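Local coordinates for protein Ent-copalyl diphosphate synthase (Streptomyces platensis, PDB 5BP8) that belongs to the terpene cyclase group of proteins, has a fold whose regular structure is almost all alpha-helical, and includes a region related to the C-terminal part of squalene-hopene cyclases, at residues Thr34-Ser39 against Thr75-Glu80; Leu82-Ala87 against Asn139-Ala144; Cys105-Gly110 against Pro150-Ala155. One frame throughout, in Å; residues are numbered along the deposited sequence.

Interaction 1 (Thr34-Ser39 against Thr75-Glu80)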
# COMPACT_ATOMS: atom_id res chain seq x y z
N THR A 34 -0.06 -14.20 0.90
CA THR A 34 -0.23 -15.40 1.68
C THR A 34 -0.53 -16.58 0.74
O THR A 34 0.07 -17.69 0.88
CB THR A 34 -1.36 -15.19 2.73
OG1 THR A 34 -1.00 -14.15 3.63
CG2 THR A 34 -1.60 -16.45 3.50
N ALA A 35 -1.43 -16.34 -0.21
CA ALA A 35 -1.73 -17.34 -1.24
C ALA A 35 -0.52 -17.62 -2.15
O ALA A 35 -0.23 -18.79 -2.47
CB ALA A 35 -2.93 -16.90 -2.06
N ARG A 36 0.21 -16.57 -2.55
CA ARG A 36 1.41 -16.79 -3.35
C ARG A 36 2.40 -17.74 -2.63
O ARG A 36 2.99 -18.61 -3.29
CB ARG A 36 2.11 -15.49 -3.75
CG ARG A 36 1.37 -14.62 -4.78
CD ARG A 36 1.09 -15.31 -6.12
NE ARG A 36 -0.09 -16.16 -6.00
CZ ARG A 36 -0.22 -17.37 -6.51
NH1 ARG A 36 -1.31 -18.08 -6.22
NH2 ARG A 36 0.70 -17.88 -7.33
N LEU A 37 2.58 -17.58 -1.31
CA LEU A 37 3.48 -18.47 -0.60
C LEU A 37 3.00 -19.89 -0.53
O LEU A 37 3.81 -20.84 -0.59
CB LEU A 37 3.83 -17.92 0.79
CG LEU A 37 4.64 -16.62 0.81
CD1 LEU A 37 5.10 -16.31 2.23
CD2 LEU A 37 5.83 -16.67 -0.13
N VAL A 38 1.68 -20.07 -0.38
CA VAL A 38 1.08 -21.40 -0.44
C VAL A 38 1.40 -22.05 -1.78
O VAL A 38 1.75 -23.24 -1.86
CB VAL A 38 -0.45 -21.35 -0.22
CG1 VAL A 38 -1.09 -22.67 -0.58
CG2 VAL A 38 -0.77 -21.00 1.22
N SER A 39 1.26 -21.28 -2.85
CA SER A 39 1.48 -21.83 -4.19
C SER A 39 2.96 -22.08 -4.49
O SER A 39 3.34 -23.13 -5.04
CB SER A 39 0.91 -20.89 -5.23
OG SER A 39 0.86 -21.52 -6.50
N THR A 75 -8.67 -13.04 -5.18
CA THR A 75 -9.43 -14.27 -5.46
C THR A 75 -8.65 -15.12 -6.46
O THR A 75 -8.48 -16.36 -6.28
CB THR A 75 -10.86 -13.97 -5.94
OG1 THR A 75 -11.55 -13.20 -4.95
CG2 THR A 75 -11.62 -15.28 -6.18
N LEU A 76 -8.13 -14.47 -7.49
CA LEU A 76 -7.22 -15.18 -8.41
C LEU A 76 -6.06 -15.85 -7.67
O LEU A 76 -5.77 -17.03 -7.92
CB LEU A 76 -6.68 -14.25 -9.50
CG LEU A 76 -7.69 -13.84 -10.60
CD1 LEU A 76 -7.06 -12.71 -11.39
CD2 LEU A 76 -8.09 -15.03 -11.46
N SER A 77 -5.40 -15.11 -6.76
CA SER A 77 -4.26 -15.66 -6.04
C SER A 77 -4.66 -16.85 -5.16
O SER A 77 -4.00 -17.87 -5.16
CB SER A 77 -3.61 -14.59 -5.18
OG SER A 77 -2.36 -15.05 -4.68
N ALA A 78 -5.76 -16.70 -4.43
CA ALA A 78 -6.25 -17.76 -3.54
C ALA A 78 -6.68 -19.01 -4.30
O ALA A 78 -6.28 -20.16 -3.94
CB ALA A 78 -7.40 -17.24 -2.69
N VAL A 79 -7.45 -18.82 -5.36
CA VAL A 79 -7.91 -19.94 -6.17
C VAL A 79 -6.73 -20.70 -6.80
O VAL A 79 -6.65 -21.96 -6.72
CB VAL A 79 -8.94 -19.50 -7.22
CG1 VAL A 79 -9.20 -20.59 -8.26
CG2 VAL A 79 -10.23 -19.06 -6.54
N GLU A 80 -5.79 -19.95 -7.37
CA GLU A 80 -4.61 -20.59 -7.95
C GLU A 80 -3.84 -21.39 -6.89
O GLU A 80 -3.43 -22.56 -7.15
CB GLU A 80 -3.70 -19.58 -8.64
CG GLU A 80 -2.69 -20.21 -9.59
CD GLU A 80 -1.48 -20.81 -8.90
OE1 GLU A 80 -1.10 -20.34 -7.78
OE2 GLU A 80 -0.90 -21.77 -9.47
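E80 OE1 accepts three hydrogen bonds, all from the helix carrying R36 and S39. The shortest comes from S39 OG, 2.6 Å from E80 OE1, on the syn lone pair. R36 NH1 reaches E80 OE1 at 2.8 Å by the anti lone pair, and NH2 meets this same oxygen at 3.1 Å from above the carboxylate plane. NH1 and NH2 thus grip one oxygen end-on, with the two planes 70° apart. The R36 chain is bent at chi2 and chi3, the latter placing NE; R36 then grips S77 side-on: NE lies 2.9 Å from S77 OG in an almost straight bond (174°), while NH1 also gives a bond to the S77 carbonyl O at 2.9 Å. Both partners lie near the guanidinium plane, so its rotation is well fixed. A35 CB lies 3.3 Å from S77 OG where the segment axes come within 8.2 Å at 25°, consistent with its small size. R198 salt-bridges the other oxygen, OE2, so this buried carboxylate faces two arginines, consistent with its being ionised. Around helices 31-40 and 72-86, helix 127-144 touches R36 and E80, helix 98-116 packs on L76 and V79, and helix 47-57 lies against T34 and V38.

Interaction 2 (Leu82-Ala87 against Asn139-Ala144)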
# COMPACT_ATOMS: atom_id res chain seq x y z
N LEU A 82 -4.98 -22.67 -4.06
CA LEU A 82 -5.73 -23.85 -3.65
C LEU A 82 -5.68 -24.97 -4.68
O LEU A 82 -5.51 -26.14 -4.31
CB LEU A 82 -7.19 -23.51 -3.28
CG LEU A 82 -7.34 -22.64 -2.01
CD1 LEU A 82 -8.75 -22.04 -1.93
CD2 LEU A 82 -7.00 -23.41 -0.74
N LEU A 83 -5.76 -24.62 -5.96
CA LEU A 83 -5.65 -25.64 -7.02
C LEU A 83 -4.25 -26.27 -6.98
O LEU A 83 -4.09 -27.50 -7.09
CB LEU A 83 -5.95 -25.06 -8.39
CG LEU A 83 -7.42 -24.70 -8.70
CD1 LEU A 83 -7.53 -23.77 -9.89
CD2 LEU A 83 -8.23 -25.99 -8.93
N THR A 84 -3.22 -25.44 -6.84
CA THR A 84 -1.86 -25.93 -6.74
C THR A 84 -1.69 -26.86 -5.53
O THR A 84 -1.12 -27.96 -5.68
CB THR A 84 -0.85 -24.77 -6.71
OG1 THR A 84 -0.89 -24.11 -7.98
CG2 THR A 84 0.57 -25.26 -6.44
N GLU A 85 -2.19 -26.46 -4.37
CA GLU A 85 -2.12 -27.30 -3.16
C GLU A 85 -2.84 -28.63 -3.33
O GLU A 85 -2.29 -29.70 -2.96
CB GLU A 85 -2.68 -26.58 -1.96
CG GLU A 85 -2.74 -27.37 -0.66
CD GLU A 85 -1.39 -27.79 -0.11
OE1 GLU A 85 -0.38 -27.13 -0.41
OE2 GLU A 85 -1.32 -28.79 0.64
N LEU A 86 -4.05 -28.58 -3.88
CA LEU A 86 -4.86 -29.79 -4.09
C LEU A 86 -4.19 -30.77 -5.04
O LEU A 86 -4.36 -31.99 -4.89
CB LEU A 86 -6.26 -29.42 -4.59
CG LEU A 86 -7.16 -28.93 -3.47
CD1 LEU A 86 -8.28 -28.08 -4.04
CD2 LEU A 86 -7.69 -30.12 -2.69
N ALA A 87 -3.38 -30.26 -5.96
CA ALA A 87 -2.66 -31.15 -6.89
C ALA A 87 -1.37 -31.75 -6.33
O ALA A 87 -0.76 -32.56 -7.01
CB ALA A 87 -2.33 -30.40 -8.17
N ASN A 139 -6.23 -21.76 -15.33
CA ASN A 139 -6.71 -22.54 -16.45
C ASN A 139 -5.89 -23.80 -16.70
O ASN A 139 -6.45 -24.84 -17.01
CB ASN A 139 -6.82 -21.67 -17.71
CG ASN A 139 -8.03 -20.78 -17.66
OD1 ASN A 139 -9.06 -21.17 -17.09
ND2 ASN A 139 -7.93 -19.58 -18.24
N THR A 140 -4.59 -23.72 -16.50
CA THR A 140 -3.73 -24.90 -16.57
C THR A 140 -4.14 -25.95 -15.56
O THR A 140 -4.27 -27.16 -15.90
CB THR A 140 -2.25 -24.50 -16.43
OG1 THR A 140 -1.92 -23.66 -17.55
CG2 THR A 140 -1.35 -25.70 -16.43
N ARG A 141 -4.37 -25.52 -14.32
CA ARG A 141 -4.80 -26.44 -13.27
C ARG A 141 -6.17 -27.04 -13.55
O ARG A 141 -6.39 -28.22 -13.29
CB ARG A 141 -4.82 -25.76 -11.91
CG ARG A 141 -3.47 -25.24 -11.45
CD ARG A 141 -2.58 -26.33 -10.93
NE ARG A 141 -1.32 -25.76 -10.49
CZ ARG A 141 -0.24 -26.48 -10.19
NH1 ARG A 141 -0.26 -27.83 -10.28
NH2 ARG A 141 0.88 -25.86 -9.80
N LEU A 142 -7.09 -26.23 -14.08
CA LEU A 142 -8.43 -26.72 -14.42
C LEU A 142 -8.40 -27.78 -15.50
O LEU A 142 -9.18 -28.76 -15.46
CB LEU A 142 -9.34 -25.56 -14.88
CG LEU A 142 -9.70 -24.56 -13.78
CD1 LEU A 142 -10.53 -23.41 -14.33
CD2 LEU A 142 -10.45 -25.21 -12.64
N ALA A 143 -7.52 -27.60 -16.48
CA ALA A 143 -7.39 -28.58 -17.57
C ALA A 143 -6.89 -29.91 -17.03
O ALA A 143 -7.24 -30.95 -17.56
CB ALA A 143 -6.45 -28.07 -18.66
N ALA A 144 -6.07 -29.86 -15.98
CA ALA A 144 -5.48 -31.06 -15.38
C ALA A 144 -6.37 -31.75 -14.37
O ALA A 144 -6.10 -32.88 -14.00
CB ALA A 144 -4.15 -30.72 -14.73
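R141 lays its guanidinium across T84, while its CB and CG pass L83. The R141 chain bends at chi2 (-78°) and runs extended through chi3 (-179°), with NE anti to CB. In this shape the aliphatic part runs past L83 in the opposite sense, with R141 CB 3.8 Å from L83 CB. The planar end comes to T84, whose CA stands 3.7 Å above one face of the guanidinium plane, offset toward the rim. T84 CG2 lies 3.4 Å from R141 NH2. T84 OG1 lies 3.0 Å from R141 NE, but the strongest partner of this hydroxyl is the carboxylate of E80, to which it is hydrogen-bonded. At the far end of the guanidinium, R141 NH1 comes within 3.9 Å of A87 CB, toward the solvent side of the contact. On the buried side, L83 CD1 and L142 CD2 meet at 4.3 Å as an apolar pair.

The nearest CA atoms, those of L83 and R141, are 6.4 Å apart, and the axes of the two segments approach to 9.9 Å at 39°, so side chains carry the packing. The contact joins the C-terminal ends of helices 72-86 and 127-144; helix 98-116 lies against L82 and L83, and the loop residue L153 touches L86.

Interaction 3 (Cys105-Gly110 against Pro150-Ala155)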
# COMPACT_ATOMS: atom_id res chain seq x y z
N CYS A 105 -12.10 -23.65 -2.85
CA CYS A 105 -11.63 -23.46 -4.21
C CYS A 105 -12.78 -23.32 -5.21
O CYS A 105 -12.81 -22.37 -6.02
CB CYS A 105 -10.74 -24.62 -4.59
SG CYS A 105 -9.91 -24.39 -6.16
N ALA A 106 -13.73 -24.25 -5.14
CA ALA A 106 -14.88 -24.23 -6.05
C ALA A 106 -15.71 -22.98 -5.89
O ALA A 106 -16.18 -22.38 -6.90
CB ALA A 106 -15.73 -25.47 -5.87
N ASP A 107 -15.88 -22.54 -4.65
CA ASP A 107 -16.64 -21.29 -4.43
C ASP A 107 -15.90 -20.07 -4.94
O ASP A 107 -16.53 -19.14 -5.44
CB ASP A 107 -17.01 -21.12 -2.96
CG ASP A 107 -18.05 -22.15 -2.48
OD1 ASP A 107 -18.15 -22.30 -1.25
OD2 ASP A 107 -18.77 -22.74 -3.32
N GLY A 108 -14.56 -20.07 -4.84
CA GLY A 108 -13.71 -19.05 -5.47
C GLY A 108 -13.82 -19.02 -6.98
O GLY A 108 -13.95 -17.96 -7.59
N LEU A 109 -13.83 -20.20 -7.59
CA LEU A 109 -14.05 -20.32 -9.04
C LEU A 109 -15.40 -19.77 -9.45
O LEU A 109 -15.51 -19.03 -10.46
CB LEU A 109 -13.93 -21.78 -9.50
CG LEU A 109 -12.51 -22.35 -9.46
CD1 LEU A 109 -12.47 -23.87 -9.42
CD2 LEU A 109 -11.66 -21.79 -10.60
N GLY A 110 -16.43 -20.07 -8.65
CA GLY A 110 -17.74 -19.51 -8.86
C GLY A 110 -17.74 -18.00 -8.80
O GLY A 110 -18.33 -17.35 -9.67
N PRO A 150 -11.74 -33.71 -5.48
CA PRO A 150 -12.66 -33.77 -4.36
C PRO A 150 -13.84 -32.82 -4.51
O PRO A 150 -13.74 -31.83 -5.25
CB PRO A 150 -11.80 -33.40 -3.16
CG PRO A 150 -10.57 -32.79 -3.70
CD PRO A 150 -10.40 -33.27 -5.10
N GLY A 151 -14.94 -33.15 -3.85
CA GLY A 151 -16.15 -32.34 -3.87
C GLY A 151 -16.67 -32.01 -5.26
O GLY A 151 -16.62 -32.83 -6.18
N LYS A 152 -17.17 -30.78 -5.43
CA LYS A 152 -17.73 -30.34 -6.71
C LYS A 152 -16.64 -29.88 -7.64
O LYS A 152 -16.88 -29.59 -8.80
CB LYS A 152 -18.84 -29.28 -6.54
CG LYS A 152 -18.65 -28.24 -5.46
CD LYS A 152 -19.91 -27.39 -5.36
CE LYS A 152 -19.67 -26.10 -4.59
NZ LYS A 152 -20.80 -25.15 -4.80
N LEU A 153 -15.40 -29.89 -7.18
CA LEU A 153 -14.29 -29.45 -7.99
C LEU A 153 -14.10 -30.27 -9.27
O LEU A 153 -13.78 -29.71 -10.32
CB LEU A 153 -13.03 -29.38 -7.11
CG LEU A 153 -11.90 -28.51 -7.55
CD1 LEU A 153 -12.37 -27.09 -7.84
CD2 LEU A 153 -10.82 -28.55 -6.48
N GLY A 154 -14.37 -31.58 -9.23
CA GLY A 154 -14.34 -32.40 -10.42
C GLY A 154 -15.26 -31.93 -11.55
O GLY A 154 -14.97 -32.10 -12.73
N ALA A 155 -16.36 -31.28 -11.18
CA ALA A 155 -17.28 -30.72 -12.16
C ALA A 155 -16.68 -29.56 -12.95
O ALA A 155 -17.17 -29.22 -14.03
CB ALA A 155 -18.56 -30.27 -11.45
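The carboxylate of D107 is the flat group that reaches across this contact, and it does so by one oxygen: OD2 stands 3.5 Å from K152 NZ, a weak hydrogen bond within a long salt bridge. The same OD2 also lies 3.7 Å from K152 CE; the two side chains cross at about a right angle. The setting is helix-on-loop packing in an all-helical fold: helix 98-116 presents C105, A106, D107 and L109 to the loop that follows helix 127-144.

K152 CG sits between its backbone N and carbonyl carbon (chi1 38°), the crowded position, and from there the chain runs extended to NZ. That shape carries the methylenes over A106, with K152 CG 4.0 Å and K152 CE 4.2 Å from A106 CB. Both D107 and K152 also touch a neighbouring molecule of the crystal, so the weak ion pair is modest evidence for their arrangement in solution.

Beneath this outer pair the contact is apolar. Residues 153-155 turn like a helix but lack its full bonding pattern, although A155 N does bond to K152 O. L153 CG is anti to its backbone N (chi1 -158°), and on the branch beyond it CD1 meets C105, A106 and L109. Outside the two segments, L86 of helix 72-86 and A102 of helix 98-116 also pack on L153, while I138 and L142 of helix 127-144 lie against L109. L153 CD1 is 4.0 Å from C105 SG and 4.2 Å from A106 CB; its nearest side-chain neighbour across the contact is the methyl L109 CD1, at 3.6 Å.

Overall arrangement
The three contacts lie on the same side of the chain's centre. Centres of interactions 1 and 2 are about 11 Å apart, those of 2 and 3 about 11 Å, and those of 1 and 3 about 15 Å. Helix 72-86 serves both interactions 1 and 2. Interaction 1 closes before the others open, whereas interactions 2 and 3 alternate along the chain. Side chains join them directly: V79 packs on L109, L83 on C105, and L142 on L109. Helices 31-40, 72-86, 98-116 and 127-144, with the following loop, thus pack together, with a buried polar network at interaction 1 and mixed apolar and charged packing at interaction 3, consistent with an alpha-helical domain of the terpene cyclase kind.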